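Probable branched-chain-amino-acid aminotransferase (Thermotoga maritima MSB8, PDB 3CSW) probably transfers the amino group between leucine, isoleucine or valine and 2-oxoglutarate, using pyridoxal 5'-phosphate as cofactor, in branched-chain amino acid biosynthesis. Local coordinates at residues L144-T147 / G148-D151; L154-R157 / E158-D161; V174-S178 / F179-F183. All coordinates share one frame; numbering follows the deposited sequence.

Contact 1: residues L144-T147 / G148-D151. With PLP (pyridoxal-5'-phosphate), chain E.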
# COMPACT_ATOMS: atom_id res chain seq x y z
N LEU A 144 12.53 -14.22 6.95
CA LEU A 144 12.84 -15.47 6.22
C LEU A 144 14.11 -15.28 5.35
O LEU A 144 14.07 -14.63 4.30
CB LEU A 144 11.64 -15.94 5.36
CG LEU A 144 11.85 -17.12 4.40
CD1 LEU A 144 12.34 -18.39 5.14
CD2 LEU A 144 10.60 -17.40 3.59
N LYS A 145 15.23 -15.86 5.79
CA LYS A 145 16.48 -15.81 5.03
C LYS A 145 16.51 -17.02 4.12
O LYS A 145 16.91 -18.11 4.55
CB LYS A 145 17.71 -15.87 5.92
CG LYS A 145 18.16 -14.60 6.51
CD LYS A 145 19.40 -14.82 7.39
CE LYS A 145 20.68 -14.72 6.61
NZ LYS A 145 21.23 -13.33 6.68
N ILE A 146 16.07 -16.80 2.88
CA ILE A 146 15.95 -17.83 1.86
C ILE A 146 16.71 -17.33 0.59
O ILE A 146 16.71 -16.13 0.29
CB ILE A 146 14.48 -18.27 1.64
CG1 ILE A 146 14.43 -19.57 0.83
CG2 ILE A 146 13.63 -17.14 0.99
CD1 ILE A 146 13.16 -20.35 0.96
N THR A 147 17.42 -18.23 -0.08
CA THR A 147 18.36 -17.86 -1.15
C THR A 147 17.70 -17.23 -2.40
O THR A 147 18.34 -16.45 -3.12
CB THR A 147 19.19 -19.08 -1.62
OG1 THR A 147 18.31 -20.17 -1.94
CG2 THR A 147 20.23 -19.51 -0.53
N GLY A 148 16.44 -17.56 -2.63
CA GLY A 148 15.73 -17.07 -3.81
C GLY A 148 14.80 -15.90 -3.64
O GLY A 148 14.16 -15.52 -4.61
N ARG A 149 14.67 -15.34 -2.42
CA ARG A 149 13.74 -14.23 -2.22
C ARG A 149 14.12 -13.06 -3.14
O ARG A 149 15.27 -12.58 -3.16
CB ARG A 149 13.61 -13.83 -0.75
CG ARG A 149 14.85 -13.21 -0.09
CD ARG A 149 14.50 -12.83 1.32
NE ARG A 149 13.43 -11.82 1.30
CZ ARG A 149 12.45 -11.71 2.19
NH1 ARG A 149 12.33 -12.58 3.19
NH2 ARG A 149 11.53 -10.75 2.06
N THR A 150 13.14 -12.59 -3.89
CA THR A 150 13.43 -11.78 -5.06
C THR A 150 13.79 -10.33 -4.75
O THR A 150 14.44 -9.69 -5.57
CB THR A 150 12.29 -11.89 -6.07
OG1 THR A 150 11.06 -11.69 -5.39
CG2 THR A 150 12.25 -13.30 -6.75
N ASP A 151 13.39 -9.79 -3.59
CA ASP A 151 13.84 -8.42 -3.24
C ASP A 151 15.38 -8.40 -3.08
O ASP A 151 16.05 -7.55 -3.67
CB ASP A 151 13.12 -7.80 -2.02
CG ASP A 151 13.03 -8.73 -0.79
OD1 ASP A 151 13.42 -9.93 -0.85
OD2 ASP A 151 12.50 -8.25 0.25
N1 PLP E . 19.97 -7.56 5.97
C2 PLP E . 19.93 -8.57 5.00
C2A PLP E . 18.90 -8.45 3.93
C3 PLP E . 20.84 -9.64 5.07
O3 PLP E . 20.87 -10.60 4.08
C4 PLP E . 21.79 -9.69 6.11
C4A PLP E . 22.82 -10.79 6.17
O4A PLP E . 23.86 -10.70 5.49
C5 PLP E . 21.82 -8.66 7.07
C6 PLP E . 20.90 -7.61 6.99
C5A PLP E . 22.95 -8.54 8.07
O4P PLP E . 22.71 -9.38 9.18
P PLP E . 23.92 -9.96 10.12
O1P PLP E . 23.38 -11.08 11.03
O2P PLP E . 24.47 -8.85 10.96
O3P PLP E . 24.97 -10.49 9.14
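Arg149 reaches back along the chain to the carbonyl of Leu144, its NH1 giving a hydrogen bond of 2.9 Å to Leu144 O. The N-H...O angle is 154°, and the oxygen lies at the edge of the guanidinium, close to its plane. A bend at chi3 (-62°) folds the arginine chain back over the turn, and CG passes Ile146 O at 3.5 Å. Arg149 CB packs against the CG2 branch of Ile146 at 3.7 Å, the two side chains crossing obliquely. Gly148 is the third residue of the type I beta turn from Ile146 to Arg149. The backbone bond that closes the turn, Arg149 N to Ile146 O, is weak at 3.5 Å; the side-chain bond to Leu144 O adds a second, wider closure.

The rest of the guanidinium is held side-on by Asp151. Arg149 NE meets the syn lone pair of Asp151 OD1 at 2.9 Å in an almost straight salt-bridge bond, while Arg149 NH2 reaches Asp151 OD2 at 3.2 Å with more tilt. NH1 also donates to Pro141 O, and these bonds together fix the group's rotation.

Lys145, by similarity the residue that carries the cofactor, turns away from the turn; its NZ stands 3.0 Å from PLP C4A with no covalent link.

The segment leads from the loop after strand 125-129 into helix 150-156, with Arg149 at the N-cap position. Lys145 bonds through its backbone to Tyr43 of strand 42-49 and Thr147 to Ala41, the residue before that strand; Thr150 of the second subunit packs on Ile146.

Contact 2: residues L154-R157 / E158-D161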
# COMPACT_ATOMS: atom_id res chain seq x y z
N LEU A 154 17.16 -9.49 -6.58
CA LEU A 154 17.17 -8.39 -7.54
C LEU A 154 18.01 -7.20 -7.07
O LEU A 154 18.71 -6.58 -7.87
CB LEU A 154 15.74 -7.98 -7.92
CG LEU A 154 14.92 -9.07 -8.62
CD1 LEU A 154 13.48 -8.58 -8.92
CD2 LEU A 154 15.63 -9.48 -9.90
N ALA A 155 17.99 -6.90 -5.78
CA ALA A 155 18.74 -5.75 -5.26
C ALA A 155 20.26 -5.96 -5.30
O ALA A 155 21.01 -5.04 -5.63
CB ALA A 155 18.28 -5.39 -3.81
N ARG A 156 20.71 -7.16 -4.97
CA ARG A 156 22.13 -7.46 -5.06
C ARG A 156 22.68 -7.36 -6.47
O ARG A 156 23.84 -7.04 -6.63
CB ARG A 156 22.46 -8.84 -4.50
CG ARG A 156 22.21 -8.90 -3.04
CD ARG A 156 23.02 -9.91 -2.34
NE ARG A 156 22.64 -9.92 -0.94
CZ ARG A 156 22.82 -10.95 -0.12
NH1 ARG A 156 23.43 -12.04 -0.53
NH2 ARG A 156 22.41 -10.89 1.14
N ARG A 157 21.85 -7.60 -7.48
CA ARG A 157 22.27 -7.45 -8.86
C ARG A 157 22.48 -5.99 -9.28
O ARG A 157 23.01 -5.72 -10.35
CB ARG A 157 21.29 -8.14 -9.81
CG ARG A 157 21.27 -9.66 -9.66
CD ARG A 157 20.26 -10.32 -10.59
NE ARG A 157 20.65 -10.26 -12.00
CZ ARG A 157 21.47 -11.11 -12.60
NH1 ARG A 157 22.00 -12.12 -11.93
NH2 ARG A 157 21.75 -10.95 -13.88
N GLU A 158 22.03 -5.07 -8.44
CA GLU A 158 22.23 -3.63 -8.64
C GLU A 158 23.55 -3.11 -8.08
O GLU A 158 23.88 -1.96 -8.30
CB GLU A 158 21.10 -2.84 -7.97
CG GLU A 158 19.73 -3.07 -8.56
CD GLU A 158 18.65 -2.24 -7.85
OE1 GLU A 158 18.86 -1.85 -6.69
OE2 GLU A 158 17.60 -1.99 -8.46
N ILE A 159 24.29 -3.92 -7.34
CA ILE A 159 25.52 -3.44 -6.74
C ILE A 159 26.61 -3.43 -7.82
O ILE A 159 27.20 -4.47 -8.09
CB ILE A 159 25.96 -4.30 -5.52
CG1 ILE A 159 24.84 -4.39 -4.48
CG2 ILE A 159 27.22 -3.70 -4.93
CD1 ILE A 159 25.05 -5.54 -3.47
N VAL A 160 26.82 -2.27 -8.45
CA VAL A 160 27.81 -2.13 -9.52
C VAL A 160 28.89 -1.11 -9.11
O VAL A 160 30.05 -1.49 -8.92
CB VAL A 160 27.18 -1.76 -10.90
CG1 VAL A 160 28.22 -1.80 -11.97
CG2 VAL A 160 26.07 -2.72 -11.25
N ASP A 161 28.56 0.17 -8.99
CA ASP A 161 29.57 1.12 -8.50
C ASP A 161 29.24 1.60 -7.10
O ASP A 161 29.22 2.80 -6.81
CB ASP A 161 29.87 2.26 -9.47
CG ASP A 161 28.65 3.00 -9.93
OD1 ASP A 161 27.50 2.57 -9.60
OD2 ASP A 161 28.86 4.01 -10.66
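Glu158 N donates to Ala155 O across 3.0 Å, and one residue on Ile159 N donates to Arg156 O across 3.2 Å. Both amides approach from above the carbonyl plane, well out of it, and so use neither lone pair. The Ile159 bond is the straighter, at 166° against 148° for that of Glu158, and it closes a type I beta turn from Arg156 to Ile159. A weak bond from Arg157 N to Leu154 O precedes them. All three span three residues, so the chain winds tightly here as helix 150-156 gives way to the loop that leads to strand 164-168.

Side chains follow the same carbonyls. Glu158 CB lies 3.2 Å from Ala155 O, and the chain, extended beyond CG, runs past the carbonyls of Leu154 and Ala155. Its carboxylate looks elsewhere for partners: OE1 is hydrogen-bonded to Ser130 OG, and OE2 makes a weak bond to Asn131 N. Ile159 has CG1 beside its backbone N (chi1 -55°), which brings CD1 alongside the Arg156 backbone, 3.8 Å from Arg156 CA.

The two arginines diverge. Arg156 is part of the cofactor pocket: its side chain touches PLP, and its NH2 is hydrogen-bonded to Ser178 O, joining the end of the helix to the turn after strand 174-177. Arg157 reaches the second subunit instead, where its NH1 forms a salt bridge with Asp105 of that subunit, and its NE bonds a citrate probably taken up from the crystallisation liquor.

Contact 3: residues V174-S178 / F179-F183. With PLP (pyridoxal-5'-phosphate), chain E.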
# COMPACT_ATOMS: atom_id res chain seq x y z
N VAL A 174 13.22 3.61 5.54
CA VAL A 174 14.46 2.86 5.40
C VAL A 174 14.28 1.46 6.01
O VAL A 174 13.84 1.31 7.17
CB VAL A 174 15.64 3.60 6.08
CG1 VAL A 174 16.92 2.81 5.92
CG2 VAL A 174 15.79 5.03 5.53
N CYS A 175 14.59 0.44 5.23
CA CYS A 175 14.60 -0.92 5.78
C CYS A 175 16.04 -1.29 6.07
O CYS A 175 16.49 -1.26 7.23
CB CYS A 175 13.90 -1.92 4.83
SG CYS A 175 12.10 -1.72 4.89
N GLU A 176 16.78 -1.65 5.02
CA GLU A 176 18.12 -2.13 5.19
C GLU A 176 18.84 -2.24 3.86
O GLU A 176 18.24 -2.08 2.82
CB GLU A 176 18.07 -3.51 5.87
CG GLU A 176 17.32 -4.58 5.08
CD GLU A 176 16.80 -5.71 5.95
OE1 GLU A 176 17.59 -6.33 6.68
OE2 GLU A 176 15.59 -5.99 5.90
N GLY A 177 20.14 -2.54 3.91
CA GLY A 177 20.88 -2.88 2.70
C GLY A 177 20.55 -4.30 2.25
O GLY A 177 19.95 -5.05 3.00
N SER A 178 20.97 -4.65 1.02
CA SER A 178 20.77 -6.01 0.47
C SER A 178 21.48 -7.13 1.27
O SER A 178 21.09 -8.30 1.20
CB SER A 178 21.15 -6.08 -1.03
OG SER A 178 22.56 -6.10 -1.26
N PHE A 179 22.51 -6.77 2.04
CA PHE A 179 23.25 -7.74 2.86
C PHE A 179 23.72 -7.15 4.21
O PHE A 179 24.56 -7.75 4.88
CB PHE A 179 24.45 -8.33 2.09
CG PHE A 179 25.53 -7.32 1.70
CD1 PHE A 179 26.56 -6.97 2.59
CD2 PHE A 179 25.56 -6.75 0.42
CE1 PHE A 179 27.55 -6.06 2.22
CE2 PHE A 179 26.56 -5.84 0.04
CZ PHE A 179 27.55 -5.48 0.96
N SER A 180 23.15 -6.00 4.61
CA SER A 180 23.56 -5.30 5.82
C SER A 180 22.39 -4.55 6.45
O SER A 180 21.41 -4.35 5.80
CB SER A 180 24.65 -4.27 5.48
OG SER A 180 24.21 -3.32 4.49
N ASN A 181 22.52 -4.16 7.72
CA ASN A 181 21.60 -3.21 8.34
C ASN A 181 22.18 -1.79 8.30
O ASN A 181 23.39 -1.58 8.13
CB ASN A 181 21.25 -3.62 9.76
CG ASN A 181 20.40 -4.89 9.83
OD1 ASN A 181 20.90 -5.95 10.23
ND2 ASN A 181 19.12 -4.79 9.46
N VAL A 182 21.28 -0.80 8.43
CA VAL A 182 21.60 0.63 8.33
C VAL A 182 21.42 1.36 9.66
O VAL A 182 20.44 1.19 10.37
CB VAL A 182 20.67 1.30 7.26
CG1 VAL A 182 20.83 2.88 7.21
CG2 VAL A 182 20.94 0.65 5.90
N PHE A 183 22.41 2.18 9.98
CA PHE A 183 22.36 3.08 11.10
C PHE A 183 22.68 4.50 10.61
O PHE A 183 23.43 4.69 9.64
CB PHE A 183 23.42 2.69 12.15
CG PHE A 183 23.12 1.43 12.92
CD1 PHE A 183 23.31 0.19 12.34
CD2 PHE A 183 22.68 1.50 14.24
CE1 PHE A 183 23.06 -0.98 13.06
CE2 PHE A 183 22.42 0.35 14.95
CZ PHE A 183 22.62 -0.90 14.36
N1 PLP E . 19.97 -7.56 5.97
C2 PLP E . 19.93 -8.57 5.00
C2A PLP E . 18.90 -8.45 3.93
C3 PLP E . 20.84 -9.64 5.07
O3 PLP E . 20.87 -10.60 4.08
C4 PLP E . 21.79 -9.69 6.11
C4A PLP E . 22.82 -10.79 6.17
O4A PLP E . 23.86 -10.70 5.49
C5 PLP E . 21.82 -8.66 7.07
C6 PLP E . 20.90 -7.61 6.99
C5A PLP E . 22.95 -8.54 8.07
O4P PLP E . 22.71 -9.38 9.18
P PLP E . 23.92 -9.96 10.12
O1P PLP E . 23.38 -11.08 11.03
O2P PLP E . 24.47 -8.85 10.96
O3P PLP E . 24.97 -10.49 9.14
O HOH W 1 18.45 -1.92 9.02
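Between Glu176 and Asn181 the chain doubles back against the cofactor ring, and the pyridine nitrogen of PLP is taken by a carboxylate: PLP N1 donates to Glu176 OE1 over 2.8 Å. With CG held between the backbone N and the carbonyl carbon (chi1 60°) and the chain extended beyond it, the acid reaches the ring nitrogen. Asn181 lies alongside and points the same way, its amide plane 27° from the carboxylate, with OD1 3.6 Å from PLP C6. The other carboxylate oxygen, OE2, is in a salt bridge with Arg134.

This glutamate facing the ring nitrogen is the arrangement found in class-IV aminotransferases, where the negative charge probably keeps N1 protonated. Replacing Glu176 by an alanine would probably leave N1 without its acceptor and deprive Arg134 of one of its acidic partners, Asp151 being another.

Strands 174-177 and 181-183 run at 121°, splayed rather than strictly antiparallel, and the direct backbone bond across the turn, Gly177 N to Ser180 O, is short enough at 2.9 Å but strongly bent, hence weak. Farther along the strands a water bridges them, donating to Cys175 O and accepting from Asn181 ND2 and Val182 N. Cys175 and Glu176 form a classic beta bulge opposite Leu167. On the far side from the cofactor, Val174 CG1 meets Val182 CG1 at 4.1 Å, the two side chains crossing nearly at right angles.

From the N terminus, contact 1 closes the turn that leads from the loop after strand 125-129 into helix 150-156; contact 2 closes the turn at the other end of that helix; contact 3 then joins strand 174-177 to strand 181-186. The three follow in series, and none encloses or crosses another. Contacts 1 and 2 share the helix and both reach the second subunit, whereas no other chain touches contact 3. Contacts 2 and 3 meet directly, through the Arg156 bond to Ser178 and through Ile159 CD1 packing on Ser178 and Phe179. Contacts 1 and 3 do not touch, their nearest atoms about 6 Å apart, but both border PLP, which Arg156 of contact 2 also touches.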